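PDB 4I2O: FixK2 protein from Bradyrhizobium japonicum, which binds DNA as a transcription factor of the CRP/FNR superfamily and probably controls genes linked to nitrogen fixation. Local coordinates for residues A[60-65]-A[90-95]; A[68-73]-A[105-110]; A[208-213]-A[225-230]. The protein carries 1 engineered substitution. All coordinates share one frame; numbering follows the deposited sequence.

Contact 1 of 3, residues A[60-65]-A[90-95]; sequences YVYQVV and DVFGLE
Tyr62 sets its CB over one face of the Phe92 ring, 3.6 Å from the ring centroid and displaced toward the rim, a CH-pi contact. Next along the side chain, Tyr62 CG lies 3.9 Å from Phe92 CZ. At CD2 the tyrosine ring turns its edge to the backbone, with Phe92 O in the ring plane and 3.6 Å from CD2; farther out, the ring meets that of Tyr52. The Tyr62 and Phe92 planes are only 14° apart, yet so offset that the rings barely overlap. Val64 also reaches Phe92, its CG2 3.5 Å from CE2. Beneath them, Tyr62 and Phe92 form an antiparallel hydrogen-bonded pair, Phe92 N giving to Tyr62 O at 2.7 Å and Tyr62 N to Phe92 O at 2.9 Å. Gly93 follows with positive phi; a CB there would run into Tyr62 CD2. On the other face of the sheet, Val91 CG2 rests on Gln63 CB and CG. Within this chain 91-92 edges a four-stranded sheet of the cupin-like cyclic nucleotide-binding domain, and 110-116 flanks 60-64 on its far side. Strand 50-52 packs on Tyr62 and Phe92, helix 128-154 on Val91 and Leu94, and Trp135 of the second subunit also touches Leu94.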
loop_
_atom_site.group_PDB
_atom_site.type_symbol
_atom_site.label_atom_id
_atom_site.label_comp_id
_atom_site.label_asym_id
_atom_site.label_seq_id
_atom_site.Cartn_x
_atom_site.Cartn_y
_atom_site.Cartn_z
ATOM N N TYR A 60 -7.044 -18.605 9.645
ATOM C CA TYR A 60 -7.950 -17.877 10.525
ATOM C C TYR A 60 -7.991 -16.404 10.212
ATOM O O TYR A 60 -7.059 -15.872 9.605
ATOM C CB TYR A 60 -7.557 -18.078 12.001
ATOM C CG TYR A 60 -7.655 -19.507 12.355
ATOM C CD1 TYR A 60 -8.870 -20.059 12.756
ATOM C CD2 TYR A 60 -6.545 -20.335 12.258
ATOM C CE1 TYR A 60 -8.963 -21.383 13.042
ATOM C CE2 TYR A 60 -6.636 -21.670 12.553
ATOM C CZ TYR A 60 -7.842 -22.181 12.946
ATOM O OH TYR A 60 -7.943 -23.518 13.227
ATOM N N VAL A 61 -9.102 -15.759 10.579
ATOM C CA VAL A 61 -9.245 -14.303 10.516
ATOM C C VAL A 61 -9.534 -13.877 11.940
ATOM O O VAL A 61 -10.176 -14.618 12.675
ATOM C CB VAL A 61 -10.389 -13.886 9.589
ATOM C CG1 VAL A 61 -10.463 -12.366 9.457
ATOM C CG2 VAL A 61 -10.162 -14.503 8.180
ATOM N N TYR A 62 -9.080 -12.686 12.307
ATOM C CA TYR A 62 -8.977 -12.274 13.724
ATOM C C TYR A 62 -9.565 -10.883 13.968
ATOM O O TYR A 62 -9.540 -10.026 13.074
ATOM C CB TYR A 62 -7.491 -12.154 14.101
ATOM C CG TYR A 62 -6.640 -13.390 13.832
ATOM C CD1 TYR A 62 -6.328 -14.276 14.858
ATOM C CD2 TYR A 62 -6.159 -13.666 12.561
ATOM C CE1 TYR A 62 -5.548 -15.454 14.603
ATOM C CE2 TYR A 62 -5.381 -14.804 12.303
ATOM C CZ TYR A 62 -5.079 -15.686 13.326
ATOM O OH TYR A 62 -4.290 -16.799 13.033
ATOM N N GLN A 63 -10.050 -10.629 15.183
ATOM C CA GLN A 63 -10.492 -9.288 15.519
ATOM C C GLN A 63 -9.900 -8.962 16.878
ATOM O O GLN A 63 -10.021 -9.753 17.809
ATOM C CB GLN A 63 -12.022 -9.201 15.537
ATOM C CG GLN A 63 -12.520 -7.822 15.940
ATOM C CD GLN A 63 -14.014 -7.766 16.058
ATOM O OE1 GLN A 63 -14.647 -8.714 16.561
ATOM N NE2 GLN A 63 -14.609 -6.660 15.591
ATOM N N VAL A 64 -9.191 -7.838 16.996
ATOM C CA VAL A 64 -8.688 -7.448 18.346
ATOM C C VAL A 64 -9.851 -7.139 19.289
ATOM O O VAL A 64 -10.770 -6.382 18.938
ATOM C CB VAL A 64 -7.743 -6.224 18.212
ATOM C CG1 VAL A 64 -7.118 -5.856 19.523
ATOM C CG2 VAL A 64 -6.628 -6.467 17.159
ATOM N N VAL A 65 -9.846 -7.740 20.478
ATOM C CA VAL A 65 -10.818 -7.375 21.521
ATOM C C VAL A 65 -10.119 -6.417 22.481
ATOM O O VAL A 65 -10.554 -5.270 22.671
ATOM C CB VAL A 65 -11.332 -8.595 22.267
ATOM C CG1 VAL A 65 -12.327 -8.173 23.375
ATOM C CG2 VAL A 65 -12.000 -9.550 21.314
ATOM N N ASP A 90 -10.644 -3.797 15.481
ATOM C CA ASP A 90 -10.142 -3.954 14.112
ATOM C C ASP A 90 -10.061 -5.419 13.715
ATOM O O ASP A 90 -9.610 -6.252 14.488
ATOM C CB ASP A 90 -8.722 -3.371 13.968
ATOM C CG ASP A 90 -8.687 -1.846 13.959
ATOM O OD1 ASP A 90 -9.741 -1.183 13.805
ATOM O OD2 ASP A 90 -7.563 -1.294 14.075
ATOM N N VAL A 91 -10.432 -5.739 12.472
ATOM C CA VAL A 91 -10.267 -7.099 11.975
ATOM C C VAL A 91 -8.977 -7.222 11.205
ATOM O O VAL A 91 -8.594 -6.264 10.502
ATOM C CB VAL A 91 -11.438 -7.492 11.096
ATOM C CG1 VAL A 91 -11.140 -8.840 10.392
ATOM C CG2 VAL A 91 -12.709 -7.578 11.947
ATOM N N PHE A 92 -8.252 -8.343 11.348
ATOM C CA PHE A 92 -7.003 -8.485 10.590
ATOM C C PHE A 92 -6.801 -9.940 10.194
ATOM O O PHE A 92 -7.464 -10.866 10.703
ATOM C CB PHE A 92 -5.794 -7.925 11.373
ATOM C CG PHE A 92 -5.461 -8.705 12.644
ATOM C CD1 PHE A 92 -4.451 -9.665 12.630
ATOM C CD2 PHE A 92 -6.134 -8.457 13.847
ATOM C CE1 PHE A 92 -4.118 -10.368 13.767
ATOM C CE2 PHE A 92 -5.839 -9.190 15.035
ATOM C CZ PHE A 92 -4.821 -10.148 15.010
ATOM N N GLY A 93 -5.906 -10.133 9.246
ATOM C CA GLY A 93 -5.527 -11.458 8.779
ATOM C C GLY A 93 -6.407 -12.006 7.689
ATOM O O GLY A 93 -6.229 -13.163 7.291
ATOM N N LEU A 94 -7.375 -11.206 7.215
ATOM C CA LEU A 94 -8.235 -11.599 6.095
ATOM C C LEU A 94 -7.440 -11.595 4.790
ATOM O O LEU A 94 -6.797 -10.588 4.442
ATOM C CB LEU A 94 -9.446 -10.654 5.955
ATOM C CG LEU A 94 -10.440 -11.019 4.826
ATOM C CD1 LEU A 94 -11.146 -12.367 5.036
ATOM C CD2 LEU A 94 -11.425 -9.863 4.673
ATOM N N GLU A 95 -7.454 -12.729 4.101
ATOM C CA GLU A 95 -6.781 -12.853 2.804
ATOM C C GLU A 95 -7.695 -13.483 1.800
ATOM O O GLU A 95 -8.455 -14.466 2.095
ATOM C CB GLU A 95 -5.477 -13.652 2.917
ATOM C CG GLU A 95 -4.447 -13.007 3.882
ATOM C CD GLU A 95 -3.522 -11.971 3.216
ATOM O OE1 GLU A 95 -3.688 -11.694 2.006
ATOM O OE2 GLU A 95 -2.636 -11.434 3.914
#

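Contact 2 of 3, residues A[68-73]-A[105-110]; sequences AVRSYK and EAIIDT
Arg70 and Glu105 meet because of how each side chain leaves its strand. In Arg70, CG sits between the backbone N and the carbonyl carbon (chi1 56°), and the chain then runs extended to NE. In Glu105, CG stands anti to the carbonyl carbon (chi1 -87°), with the carboxylate at the end of an extended chain. The guanidinium offers one edge, NE and NH2, to a single oxygen: Arg70 NE lies 3.0 Å from Glu105 OE1, and NH2 is equally far from it. OE1 lies in the guanidinium plane, but the carboxylate is turned 82° to that plane; NE approaches nearly in line with the C-O bond, whereas NH2 comes from above the carboxylate. This salt bridge is only part of the arginine's network. Arg70 NH1 bonds to a water that donates to Ile107 O at 2.7 Å, and Ile107 CG1 lies 3.7 Å from the same NH1. Asp186 and Asp48 form further salt bridges with NH1 and NH2; the three acids probably offset the charge of Arg70, with the guanidinium of Arg80 close by.

Below the side chains, Arg70 and Glu105 are an antiparallel hydrogen-bonded pair, with Arg70 N 2.9 Å from Glu105 O. Ile107 N continues the pairing to Ala68 O at 2.8 Å. Beyond it the chain turns, and Thr110 OG1 accepts from Ala68 N at 3.0 Å while donating to Ile108 O. Val69 CG2 and Thr110 CG2 touch on the opposite side of the sheet from Arg70.

Strands 69-74 and 103-106 are the two inner strands of a four-stranded antiparallel sheet in the cyclic nucleotide-binding domain, between 50-52 and 80-86. Asp186 lies on helix 184-191, so Arg70 also ties this sheet to the helix-turn-helix part of the chain.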
loop_
_atom_site.group_PDB
_atom_site.type_symbol
_atom_site.label_atom_id
_atom_site.label_comp_id
_atom_site.label_asym_id
_atom_site.label_seq_id
_atom_site.Cartn_x
_atom_site.Cartn_y
_atom_site.Cartn_z
ATOM N N ALA A 68 -3.300 -4.776 21.157
ATOM C CA ALA A 68 -2.851 -4.135 19.902
ATOM C C ALA A 68 -1.919 -5.081 19.179
ATOM O O ALA A 68 -1.132 -5.797 19.819
ATOM C CB ALA A 68 -2.118 -2.789 20.214
ATOM N N VAL A 69 -1.956 -5.006 17.852
ATOM C CA VAL A 69 -1.195 -5.940 17.004
ATOM C C VAL A 69 -0.457 -5.123 15.936
ATOM O O VAL A 69 -0.983 -4.148 15.428
ATOM C CB VAL A 69 -2.190 -6.944 16.351
ATOM C CG1 VAL A 69 -1.460 -7.888 15.330
ATOM C CG2 VAL A 69 -2.855 -7.823 17.468
ATOM N N ARG A 70 0.745 -5.539 15.573
ATOM C CA ARG A 70 1.402 -4.934 14.384
ATOM C C ARG A 70 1.548 -5.937 13.252
ATOM O O ARG A 70 1.876 -7.091 13.503
ATOM C CB ARG A 70 2.782 -4.379 14.793
ATOM C CG ARG A 70 3.695 -5.439 15.455
ATOM C CD ARG A 70 5.145 -4.867 15.860
ATOM N NE ARG A 70 5.831 -5.896 16.624
ATOM C CZ ARG A 70 5.991 -5.885 17.956
ATOM N NH1 ARG A 70 5.673 -4.835 18.710
ATOM N NH2 ARG A 70 6.554 -6.924 18.547
ATOM N N SER A 71 1.313 -5.497 12.011
ATOM C CA SER A 71 1.496 -6.325 10.817
ATOM C C SER A 71 2.689 -5.724 10.100
ATOM O O SER A 71 2.731 -4.502 9.947
ATOM C CB SER A 71 0.269 -6.247 9.848
ATOM O OG SER A 71 -0.834 -6.999 10.371
ATOM N N TYR A 72 3.638 -6.567 9.674
ATOM C CA TYR A 72 4.886 -6.059 9.097
ATOM C C TYR A 72 5.544 -7.013 8.122
ATOM O O TYR A 72 5.201 -8.225 8.019
ATOM C CB TYR A 72 5.860 -5.752 10.238
ATOM C CG TYR A 72 6.203 -6.970 10.988
ATOM C CD1 TYR A 72 7.282 -7.765 10.607
ATOM C CD2 TYR A 72 5.384 -7.398 12.049
ATOM C CE1 TYR A 72 7.575 -8.944 11.288
ATOM C CE2 TYR A 72 5.655 -8.548 12.712
ATOM C CZ TYR A 72 6.734 -9.319 12.337
ATOM O OH TYR A 72 6.977 -10.469 13.030
ATOM N N LYS A 73 6.479 -6.461 7.341
ATOM C CA LYS A 73 7.283 -7.280 6.455
ATOM C C LYS A 73 8.714 -7.028 6.845
ATOM O O LYS A 73 9.042 -5.912 7.227
ATOM C CB LYS A 73 7.099 -6.828 4.985
ATOM C CG LYS A 73 5.670 -7.094 4.446
ATOM C CD LYS A 73 5.501 -6.719 2.969
ATOM C CE LYS A 73 5.895 -7.868 2.070
ATOM N NZ LYS A 73 4.931 -9.016 2.107
ATOM N N GLU A 105 2.151 -9.640 14.995
ATOM C CA GLU A 105 2.650 -9.903 16.353
ATOM C C GLU A 105 1.888 -9.060 17.321
ATOM O O GLU A 105 1.561 -7.921 17.042
ATOM C CB GLU A 105 4.136 -9.480 16.493
ATOM C CG GLU A 105 5.164 -10.506 16.110
ATOM C CD GLU A 105 6.596 -9.962 16.149
ATOM O OE1 GLU A 105 6.773 -8.714 16.101
ATOM O OE2 GLU A 105 7.545 -10.795 16.168
ATOM N N ALA A 106 1.654 -9.598 18.523
ATOM C CA ALA A 106 1.061 -8.784 19.582
ATOM C C ALA A 106 2.061 -7.730 20.045
ATOM O O ALA A 106 3.200 -8.051 20.325
ATOM C CB ALA A 106 0.643 -9.659 20.776
ATOM N N ILE A 107 1.613 -6.474 20.146
ATOM C CA ILE A 107 2.464 -5.372 20.637
ATOM C C ILE A 107 2.499 -5.381 22.161
ATOM O O ILE A 107 3.536 -5.062 22.780
ATOM C CB ILE A 107 1.953 -4.030 20.145
ATOM C CG1 ILE A 107 2.050 -3.994 18.616
ATOM C CG2 ILE A 107 2.801 -2.875 20.682
ATOM C CD1 ILE A 107 1.240 -2.808 18.032
ATOM N N ILE A 108 1.361 -5.766 22.747
ATOM C CA ILE A 108 1.189 -5.882 24.227
ATOM C C ILE A 108 0.300 -7.093 24.407
ATOM O O ILE A 108 -0.237 -7.594 23.437
ATOM C CB ILE A 108 0.485 -4.633 24.831
ATOM C CG1 ILE A 108 -0.746 -4.227 24.000
ATOM C CG2 ILE A 108 1.473 -3.432 24.913
ATOM C CD1 ILE A 108 -1.598 -3.116 24.646
ATOM N N ASP A 109 0.181 -7.611 25.638
ATOM C CA ASP A 109 -0.795 -8.709 25.817
ATOM C C ASP A 109 -2.113 -8.368 25.127
ATOM O O ASP A 109 -2.640 -7.251 25.343
ATOM C CB ASP A 109 -1.071 -8.943 27.322
ATOM C CG ASP A 109 0.108 -9.535 28.050
ATOM O OD1 ASP A 109 1.089 -9.863 27.377
ATOM O OD2 ASP A 109 0.057 -9.696 29.301
ATOM N N THR A 110 -2.661 -9.318 24.344
ATOM C CA THR A 110 -3.794 -9.007 23.448
ATOM C C THR A 110 -4.779 -10.159 23.467
ATOM O O THR A 110 -4.361 -11.332 23.465
ATOM C CB THR A 110 -3.255 -8.824 22.033
ATOM O OG1 THR A 110 -2.520 -7.577 22.019
ATOM C CG2 THR A 110 -4.387 -8.702 20.977
HETATM O O HOH W 1 6.009 -5.005 21.716
#

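Contact 3 of 3, residues A[208-213]-A[225-230]; sequences QGILGF and QRLHNL
The guanidinium of Arg226 lies flat against Ile210: CG1 of the isoleucine sits over the centre of one face, 3.4 Å above the plane. At the edge of the same group, in its plane, stands the backbone oxygen of Gln208. Arg226 grips that oxygen end-on, NH1 at 3.2 Å and NH2 at 3.1 Å from Gln208 O. Both nitrogens reach it from the same face of the peptide plane, NH2 from clearly above that plane and NH1 at a tilt. A bend at chi3 (73°) turns NE out of the otherwise extended start of the chain.

Ile210 has more to hold than the arginine. Its CG2 lies 3.8 Å from Leu227 CD1, and its CD1 approaches Leu230 CD1 at 4.1 Å. Leu227 in turn packs on helices 157-172 and 195-207, so the isoleucine joins the turn before strand 211-213 to the hydrophobic interior of the Crp-like helix-turn-helix domain. Phe213, farther along that strand, packs against a phosphate of the bound DNA.

An alanine in place of Arg226 would take away both donors to Gln208 O and the flat cover over Ile210 CG1, and would probably leave that carbonyl without its charged partner and the isoleucine less covered.

Gly209, with positive phi, ends helix 195-207 in a Schellman motif, and Gln208 O lies just at this end. Carbonyls at a helix C-terminus are likely to gather partial negative charge, which would favour a cationic partner. Here one arginine probably answers that charge with its edge while the face of the guanidinium lies over the isoleucine, linking the helix 195-207 end to helix 224-228 by two kinds of interaction at once.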
loop_
_atom_site.group_PDB
_atom_site.type_symbol
_atom_site.label_atom_id
_atom_site.label_comp_id
_atom_site.label_asym_id
_atom_site.label_seq_id
_atom_site.Cartn_x
_atom_site.Cartn_y
_atom_site.Cartn_z
ATOM N N GLN A 208 6.557 23.231 21.194
ATOM C CA GLN A 208 5.703 24.240 20.541
ATOM C C GLN A 208 4.287 24.322 21.134
ATOM O O GLN A 208 3.511 25.186 20.730
ATOM C CB GLN A 208 5.578 23.936 19.041
ATOM C CG GLN A 208 6.733 24.448 18.174
ATOM C CD GLN A 208 6.831 23.682 16.873
ATOM O OE1 GLN A 208 7.904 23.214 16.506
ATOM N NE2 GLN A 208 5.710 23.542 16.167
ATOM N N GLY A 209 3.939 23.422 22.059
ATOM C CA GLY A 209 2.636 23.485 22.710
ATOM C C GLY A 209 1.575 22.691 21.944
ATOM O O GLY A 209 0.381 22.739 22.279
ATOM N N ILE A 210 1.995 21.950 20.925
ATOM C CA ILE A 210 1.031 21.155 20.163
ATOM C C ILE A 210 0.544 19.876 20.821
ATOM O O ILE A 210 -0.617 19.489 20.630
ATOM C CB ILE A 210 1.496 20.961 18.703
ATOM C CG1 ILE A 210 1.592 22.329 18.041
ATOM C CG2 ILE A 210 0.518 20.038 17.918
ATOM C CD1 ILE A 210 2.301 22.261 16.647
ATOM N N LEU A 211 1.379 19.224 21.625
ATOM C CA LEU A 211 0.903 18.071 22.361
ATOM C C LEU A 211 1.396 18.148 23.784
ATOM O O LEU A 211 2.315 18.906 24.083
ATOM C CB LEU A 211 1.381 16.783 21.728
ATOM C CG LEU A 211 2.853 16.551 21.455
ATOM C CD1 LEU A 211 3.589 15.936 22.669
ATOM C CD2 LEU A 211 2.970 15.641 20.245
ATOM N N GLY A 212 0.786 17.344 24.633
ATOM C CA GLY A 212 1.165 17.278 26.043
ATOM C C GLY A 212 1.604 15.832 26.245
ATOM O O GLY A 212 1.088 14.942 25.547
ATOM N N PHE A 213 2.487 15.580 27.224
ATOM C CA PHE A 213 2.868 14.207 27.597
ATOM C C PHE A 213 2.509 13.936 29.041
ATOM O O PHE A 213 2.574 14.829 29.889
ATOM C CB PHE A 213 4.391 13.991 27.520
ATOM C CG PHE A 213 4.937 13.860 26.123
ATOM C CD1 PHE A 213 4.646 12.742 25.370
ATOM C CD2 PHE A 213 5.813 14.799 25.633
ATOM C CE1 PHE A 213 5.189 12.604 24.076
ATOM C CE2 PHE A 213 6.363 14.668 24.377
ATOM C CZ PHE A 213 6.029 13.561 23.600
ATOM N N GLN A 225 -5.725 21.346 14.905
ATOM C CA GLN A 225 -5.598 22.159 13.685
ATOM C C GLN A 225 -4.140 22.461 13.368
ATOM O O GLN A 225 -3.698 22.312 12.202
ATOM C CB GLN A 225 -6.403 23.462 13.805
ATOM C CG GLN A 225 -6.519 24.255 12.502
ATOM C CD GLN A 225 -7.072 23.416 11.364
ATOM O OE1 GLN A 225 -8.201 22.893 11.450
ATOM N NE2 GLN A 225 -6.282 23.269 10.294
ATOM N N ARG A 226 -3.381 22.888 14.375
ATOM C CA ARG A 226 -1.964 23.160 14.117
ATOM C C ARG A 226 -1.242 21.931 13.643
ATOM O O ARG A 226 -0.342 22.004 12.812
ATOM C CB ARG A 226 -1.259 23.718 15.346
ATOM C CG ARG A 226 -1.480 25.209 15.534
ATOM C CD ARG A 226 -0.879 25.723 16.850
ATOM N NE ARG A 226 0.579 25.790 16.822
ATOM C CZ ARG A 226 1.330 25.765 17.916
ATOM N NH1 ARG A 226 0.750 25.654 19.122
ATOM N NH2 ARG A 226 2.652 25.829 17.803
ATOM N N LEU A 227 -1.613 20.775 14.182
ATOM C CA LEU A 227 -0.953 19.537 13.777
ATOM C C LEU A 227 -1.380 19.131 12.373
ATOM O O LEU A 227 -0.560 18.605 11.596
ATOM C CB LEU A 227 -1.256 18.405 14.797
ATOM C CG LEU A 227 -0.448 17.126 14.790
ATOM C CD1 LEU A 227 1.014 17.427 15.139
ATOM C CD2 LEU A 227 -1.054 16.110 15.779
ATOM N N HIS A 228 -2.662 19.339 12.042
ATOM C CA HIS A 228 -3.139 19.067 10.684
ATOM C C HIS A 228 -2.355 19.955 9.721
ATOM O O HIS A 228 -2.041 19.536 8.599
ATOM C CB HIS A 228 -4.591 19.510 10.532
ATOM C CG HIS A 228 -5.531 18.422 10.142
ATOM N ND1 HIS A 228 -5.596 17.918 8.861
ATOM C CD2 HIS A 228 -6.474 17.760 10.866
ATOM C CE1 HIS A 228 -6.530 16.979 8.816
ATOM N NE2 HIS A 228 -7.073 16.860 10.019
ATOM N N ASN A 229 -2.056 21.189 10.116
ATOM C CA ASN A 229 -1.271 22.064 9.196
ATOM C C ASN A 229 0.154 21.616 8.914
ATOM O O ASN A 229 0.811 22.190 8.021
ATOM C CB ASN A 229 -1.171 23.496 9.706
ATOM C CG ASN A 229 -2.501 24.156 9.809
ATOM O OD1 ASN A 229 -3.482 23.696 9.215
ATOM N ND2 ASN A 229 -2.573 25.210 10.617
ATOM N N LEU A 230 0.655 20.694 9.729
ATOM C CA LEU A 230 2.004 20.175 9.565
ATOM C C LEU A 230 1.995 18.882 8.781
ATOM O O LEU A 230 3.059 18.351 8.467
ATOM C CB LEU A 230 2.638 19.900 10.929
ATOM C CG LEU A 230 2.888 21.142 11.800
ATOM C CD1 LEU A 230 3.529 20.685 13.085
ATOM C CD2 LEU A 230 3.816 22.130 11.087
#

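Contacts 1 and 2 belong to the same cyclic nucleotide-binding domain, one in each of its two four-stranded sheets, and the sheets touch through Phe92 and Val64 against Val69. Contact 3 lies in the helix-turn-helix domain, its centre about 32 Å from that of contact 1 and 27 Å from that of contact 2. Contact 2 is the buried one; the others are partly buried. Contacts 1 and 2 are both antiparallel strand pairings, but contact 1 adds aromatic and aliphatic packing, whereas contact 2 adds a salt bridge. Contact 3 lacks strand pairing and joins a turn to a helix with an arginine-carbonyl grip beside apolar packing, nearest of the three to the DNA.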